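Local coordinates for protein translation initiation inhibitor (Streptococcus pyogenes, PDB 2EWC) that is of unknown function but belongs to the widespread YjgF family and has been named a putative translation initiation inhibitor, at residues B[22-27]-B[116-122]; B[62-66]-B[92-96]. All blocks are in the same frame, centred on the assembly; numbering follows the deposited sequence.

How the contacts relate
Both contacts pair neighbouring strands of one mixed sheet, and their centres lie about 12 Å apart. Contact 1 joins strands 24-30 and 112-119 in antiparallel fashion; contact 2 joins strands 63-70 and 93-98 in parallel. Strands 112-119 and 63-70 are themselves neighbours, with Val117 probably hydrogen-bonded to Val64 and Gln65, so the two contacts run on into each other across the sheet. Contact 1 is partly buried, aromatic along its strands and polar at its exposed end by the last modelled residues. Contact 2 is buried, smaller and largely backbone-made, its charged side chains turning to partners elsewhere. Both also touch the same neighbouring subunit.

Contact 1 of 2, residues B[22-27]-B[116-122]; sequences GDFYYL and GVAYSKH
Asp23 OD1 takes two hydrogen bonds from His122: one from the backbone N at 2.9 Å, which comes from above the carboxylate plane, and one from ND1 at 3.0 Å, nearly in line with the C-O bond. The imidazole and carboxylate planes are 28° apart; the ND1 bond probably restrains the turn of the His122 ring, while the bond from N ties the backbone to the same oxygen. Tyr25 OH lies in the plane of that ring, at its edge, 3.2 Å from CE1. The other carboxylate oxygen, Asp23 OD2, is linked to Tyr119 OH through a water. It also lies 3.4 Å from Lys121 CD, the lysine running alongside the aspartate.

Backbone bonds follow. Asp23 O accepts from Ser120 N, Tyr25 and Ala118 exchange a reciprocal pair in which Ala118 N to Tyr25 O is the shorter at 2.7 Å, and Leu27 N donates to Gly116 O.

Packing divides between the faces of the sheet. On the face of Phe24, Tyr26, Val117 and Tyr119, CD1 of Tyr119 sits over one face of the Phe24 ring, toward its rim and 3.4 Å from CZ; the two planes are inclined at 54°. A chi1 of 172°, CG trans to N, swings the Tyr119 ring so that CD1 meets Phe24 and CE1 meets Asp23 CB. Val117 CG1 both abuts the edge of Phe24 and lies over a face of Tyr26, toward its rim, while CG2 is 3.9 Å from Tyr26 CE1. Phe24 also meets Phe24 of two neighbouring subunits. On the other face, Tyr25 and Ala118 touch through their CB atoms, and Leu27 continues onto helix 38-54.

This is an antiparallel strand pair at the centre of the YjgF sheet, with helices against one face and aromatic subunit packing, as in YjgF-family trimers, against the other.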
# COMPACT_ATOMS: atom_id res chain seq x y z
N GLY B 22 -20.45 -37.59 20.52
CA GLY B 22 -19.47 -37.30 21.58
C GLY B 22 -19.79 -35.99 22.28
O GLY B 22 -20.85 -35.85 22.87
N ASP B 23 -18.86 -35.03 22.21
CA ASP B 23 -19.00 -33.73 22.89
C ASP B 23 -19.67 -32.67 22.00
O ASP B 23 -19.87 -31.53 22.45
CB ASP B 23 -17.63 -33.23 23.37
CG ASP B 23 -17.02 -34.10 24.47
OD1 ASP B 23 -17.78 -34.80 25.21
OD2 ASP B 23 -15.77 -34.05 24.62
N PHE B 24 -19.99 -33.03 20.76
CA PHE B 24 -20.52 -32.07 19.77
C PHE B 24 -21.94 -32.36 19.34
O PHE B 24 -22.36 -33.52 19.30
CB PHE B 24 -19.59 -31.99 18.57
CG PHE B 24 -18.29 -31.29 18.89
CD1 PHE B 24 -18.16 -29.92 18.73
CD2 PHE B 24 -17.22 -32.01 19.44
CE1 PHE B 24 -16.96 -29.27 19.06
CE2 PHE B 24 -16.03 -31.36 19.78
CZ PHE B 24 -15.90 -29.99 19.58
N TYR B 25 -22.70 -31.29 19.07
CA TYR B 25 -24.10 -31.40 18.76
C TYR B 25 -24.36 -30.64 17.48
O TYR B 25 -24.01 -29.46 17.39
CB TYR B 25 -24.95 -30.83 19.89
CG TYR B 25 -24.76 -31.57 21.18
CD1 TYR B 25 -25.68 -32.52 21.59
CD2 TYR B 25 -23.64 -31.35 21.98
CE1 TYR B 25 -25.51 -33.22 22.78
CE2 TYR B 25 -23.45 -32.05 23.17
CZ TYR B 25 -24.39 -32.98 23.55
OH TYR B 25 -24.24 -33.68 24.72
N TYR B 26 -24.94 -31.32 16.50
CA TYR B 26 -25.17 -30.73 15.17
C TYR B 26 -26.65 -30.46 14.96
O TYR B 26 -27.47 -31.37 14.98
CB TYR B 26 -24.64 -31.66 14.08
CG TYR B 26 -23.15 -31.79 14.17
CD1 TYR B 26 -22.33 -31.01 13.37
CD2 TYR B 26 -22.57 -32.66 15.10
CE1 TYR B 26 -20.96 -31.08 13.49
CE2 TYR B 26 -21.20 -32.74 15.21
CZ TYR B 26 -20.40 -31.96 14.39
OH TYR B 26 -19.04 -32.01 14.49
N LEU B 27 -26.98 -29.19 14.76
CA LEU B 27 -28.36 -28.76 14.52
C LEU B 27 -28.69 -28.72 13.04
O LEU B 27 -27.97 -28.11 12.24
CB LEU B 27 -28.59 -27.38 15.15
CG LEU B 27 -28.59 -27.33 16.69
CD1 LEU B 27 -27.70 -26.20 17.23
CD2 LEU B 27 -30.00 -27.16 17.16
N GLY B 116 -26.25 -24.84 13.14
CA GLY B 116 -25.06 -24.64 13.95
C GLY B 116 -24.50 -25.90 14.57
O GLY B 116 -25.06 -27.00 14.40
N VAL B 117 -23.39 -25.71 15.28
CA VAL B 117 -22.75 -26.73 16.08
C VAL B 117 -22.78 -26.23 17.54
O VAL B 117 -22.52 -25.06 17.80
CB VAL B 117 -21.27 -26.97 15.61
CG1 VAL B 117 -20.66 -28.14 16.34
CG2 VAL B 117 -21.19 -27.19 14.07
N ALA B 118 -23.10 -27.11 18.48
CA ALA B 118 -22.96 -26.81 19.92
C ALA B 118 -21.95 -27.77 20.60
O ALA B 118 -21.60 -28.81 20.03
CB ALA B 118 -24.32 -26.87 20.61
N TYR B 119 -21.51 -27.44 21.81
CA TYR B 119 -20.51 -28.25 22.48
C TYR B 119 -20.80 -28.39 23.96
O TYR B 119 -21.28 -27.44 24.61
CB TYR B 119 -19.14 -27.61 22.30
CG TYR B 119 -17.99 -28.24 23.10
CD1 TYR B 119 -17.32 -29.36 22.61
CD2 TYR B 119 -17.56 -27.69 24.30
CE1 TYR B 119 -16.26 -29.93 23.29
CE2 TYR B 119 -16.48 -28.27 25.02
CZ TYR B 119 -15.84 -29.39 24.48
OH TYR B 119 -14.78 -29.99 25.13
N SER B 120 -20.50 -29.57 24.49
CA SER B 120 -20.61 -29.84 25.91
C SER B 120 -19.72 -31.03 26.27
O SER B 120 -19.99 -32.17 25.89
CB SER B 120 -22.06 -30.12 26.29
OG SER B 120 -22.18 -30.18 27.69
N LYS B 121 -18.65 -30.75 27.01
CA LYS B 121 -17.66 -31.76 27.40
C LYS B 121 -18.21 -32.83 28.35
O LYS B 121 -18.75 -32.50 29.41
CB LYS B 121 -16.41 -31.07 27.99
CG LYS B 121 -15.36 -31.98 28.66
CD LYS B 121 -14.72 -32.94 27.67
CE LYS B 121 -13.67 -33.82 28.34
NZ LYS B 121 -12.36 -33.13 28.45
N HIS B 122 -18.07 -34.10 27.96
CA HIS B 122 -18.27 -35.25 28.88
C HIS B 122 -16.94 -35.79 29.44
O HIS B 122 -16.82 -36.09 30.64
CB HIS B 122 -19.05 -36.39 28.21
CG HIS B 122 -20.36 -35.97 27.62
ND1 HIS B 122 -20.49 -35.55 26.31
CD2 HIS B 122 -21.60 -35.88 28.16
CE1 HIS B 122 -21.75 -35.23 26.07
NE2 HIS B 122 -22.44 -35.43 27.18
O HOH W 1 -14.01 -32.28 24.12
O HOH W 2 -24.82 -28.32 11.90

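Contact 2 of 2, residues B[62-66]-B[92-96]; sequences AVVQM and PARKS
Ala93 is bonded to strand 63-70 through both its N and its O: N donates to Val64 O and O accepts from Met66 N, each at 3.0 Å. Both bonds are bent by nearly the same amount (138° and 137° at the hydrogen), but Ala93 N stands above the plane of the Val64 carbonyl, whereas Met66 N lies in the plane of the Ala93 carbonyl. Lys95 N then donates to Met66 O at 3.2 Å, giving the staggered pattern of parallel strands.

Packing centres on Pro92. Its CB lies against the carbonyl oxygens of Val63 and Val64. The apolar contacts are CB to Val63 CG1 at 4.1 Å and CG to the methyl of selenomethionine Met66, CE, at 4.0 Å. The bend at the end of Met66 (chi3 38°) turns CE back toward the proline, and Phe87 of helix 76-87 packs on both residues.

Polar side chains look elsewhere. Gln65 NE2 and Lys95 NZ both bind Asp67 OD1, which brings them to 4.1 Å from each other. Lys95 NZ also forms salt bridges with Asp67 and Asp115 of a neighbouring subunit. Arg94 leads away from Met66, and its NH2 donates to Arg13 O of that same neighbouring subunit.

Strands 63-70 and 93-98, joined through helix 76-87, form a beta-alpha-beta crossover; on its other edge, strand 63-70 carries a classic beta bulge, Val64 and Gln65 both facing Val117 of strand 112-119.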
# COMPACT_ATOMS: atom_id res chain seq x y z
N ALA B 62 -23.93 -22.76 24.81
CA ALA B 62 -23.17 -23.90 24.28
C ALA B 62 -22.91 -23.81 22.79
O ALA B 62 -22.14 -24.60 22.26
CB ALA B 62 -23.88 -25.21 24.59
N VAL B 63 -23.52 -22.85 22.10
CA VAL B 63 -23.37 -22.81 20.65
C VAL B 63 -22.02 -22.22 20.22
O VAL B 63 -21.67 -21.11 20.61
CB VAL B 63 -24.53 -22.09 19.96
CG1 VAL B 63 -24.33 -22.09 18.42
CG2 VAL B 63 -25.83 -22.79 20.31
N VAL B 64 -21.27 -22.99 19.43
CA VAL B 64 -19.92 -22.61 19.03
C VAL B 64 -19.84 -22.04 17.61
O VAL B 64 -18.96 -21.21 17.32
CB VAL B 64 -18.86 -23.76 19.22
CG1 VAL B 64 -18.81 -24.21 20.69
CG2 VAL B 64 -19.12 -24.96 18.31
N GLN B 65 -20.77 -22.44 16.74
CA GLN B 65 -20.71 -22.03 15.33
C GLN B 65 -22.11 -22.03 14.75
O GLN B 65 -22.91 -22.88 15.08
CB GLN B 65 -19.77 -22.94 14.50
CG GLN B 65 -19.34 -22.33 13.16
CD GLN B 65 -20.37 -22.56 12.05
OE1 GLN B 65 -21.15 -23.50 12.13
NE2 GLN B 65 -20.36 -21.70 11.02
N MSE B 66 -22.40 -21.06 13.88
CA MSE B 66 -23.75 -20.87 13.34
C MSE B 66 -23.62 -20.46 11.89
O MSE B 66 -22.83 -19.58 11.58
CB MSE B 66 -24.43 -19.73 14.10
CG MSE B 66 -25.81 -20.04 14.64
SE MSE B 66 -26.44 -18.86 15.88
CE MSE B 66 -25.85 -17.31 15.24
N PRO B 92 -21.27 -17.18 19.17
CA PRO B 92 -20.55 -18.15 18.34
C PRO B 92 -19.77 -17.52 17.18
O PRO B 92 -20.00 -16.35 16.82
CB PRO B 92 -21.67 -19.03 17.80
CG PRO B 92 -22.83 -18.10 17.68
CD PRO B 92 -22.71 -17.16 18.86
N ALA B 93 -18.82 -18.29 16.63
CA ALA B 93 -18.27 -17.97 15.31
C ALA B 93 -19.43 -18.11 14.33
O ALA B 93 -20.30 -18.95 14.53
CB ALA B 93 -17.18 -18.94 14.95
N ARG B 94 -19.47 -17.28 13.29
CA ARG B 94 -20.51 -17.46 12.29
C ARG B 94 -20.09 -17.14 10.87
O ARG B 94 -19.01 -16.57 10.63
CB ARG B 94 -21.78 -16.66 12.65
CG ARG B 94 -21.75 -15.25 12.17
CD ARG B 94 -23.11 -14.57 12.23
NE ARG B 94 -23.22 -13.81 13.47
CZ ARG B 94 -23.07 -12.49 13.57
NH1 ARG B 94 -22.83 -11.72 12.52
NH2 ARG B 94 -23.19 -11.94 14.76
N LYS B 95 -20.96 -17.49 9.94
CA LYS B 95 -20.93 -16.92 8.61
C LYS B 95 -22.37 -16.75 8.14
O LYS B 95 -23.27 -17.42 8.65
CB LYS B 95 -20.11 -17.80 7.65
CG LYS B 95 -20.69 -19.13 7.36
CD LYS B 95 -20.04 -19.66 6.06
CE LYS B 95 -20.42 -21.10 5.77
NZ LYS B 95 -19.95 -21.97 6.91
N SER B 96 -22.58 -15.85 7.19
CA SER B 96 -23.90 -15.60 6.62
C SER B 96 -23.85 -15.82 5.10
O SER B 96 -22.84 -15.55 4.46
CB SER B 96 -24.34 -14.16 6.93
OG SER B 96 -24.42 -13.96 8.34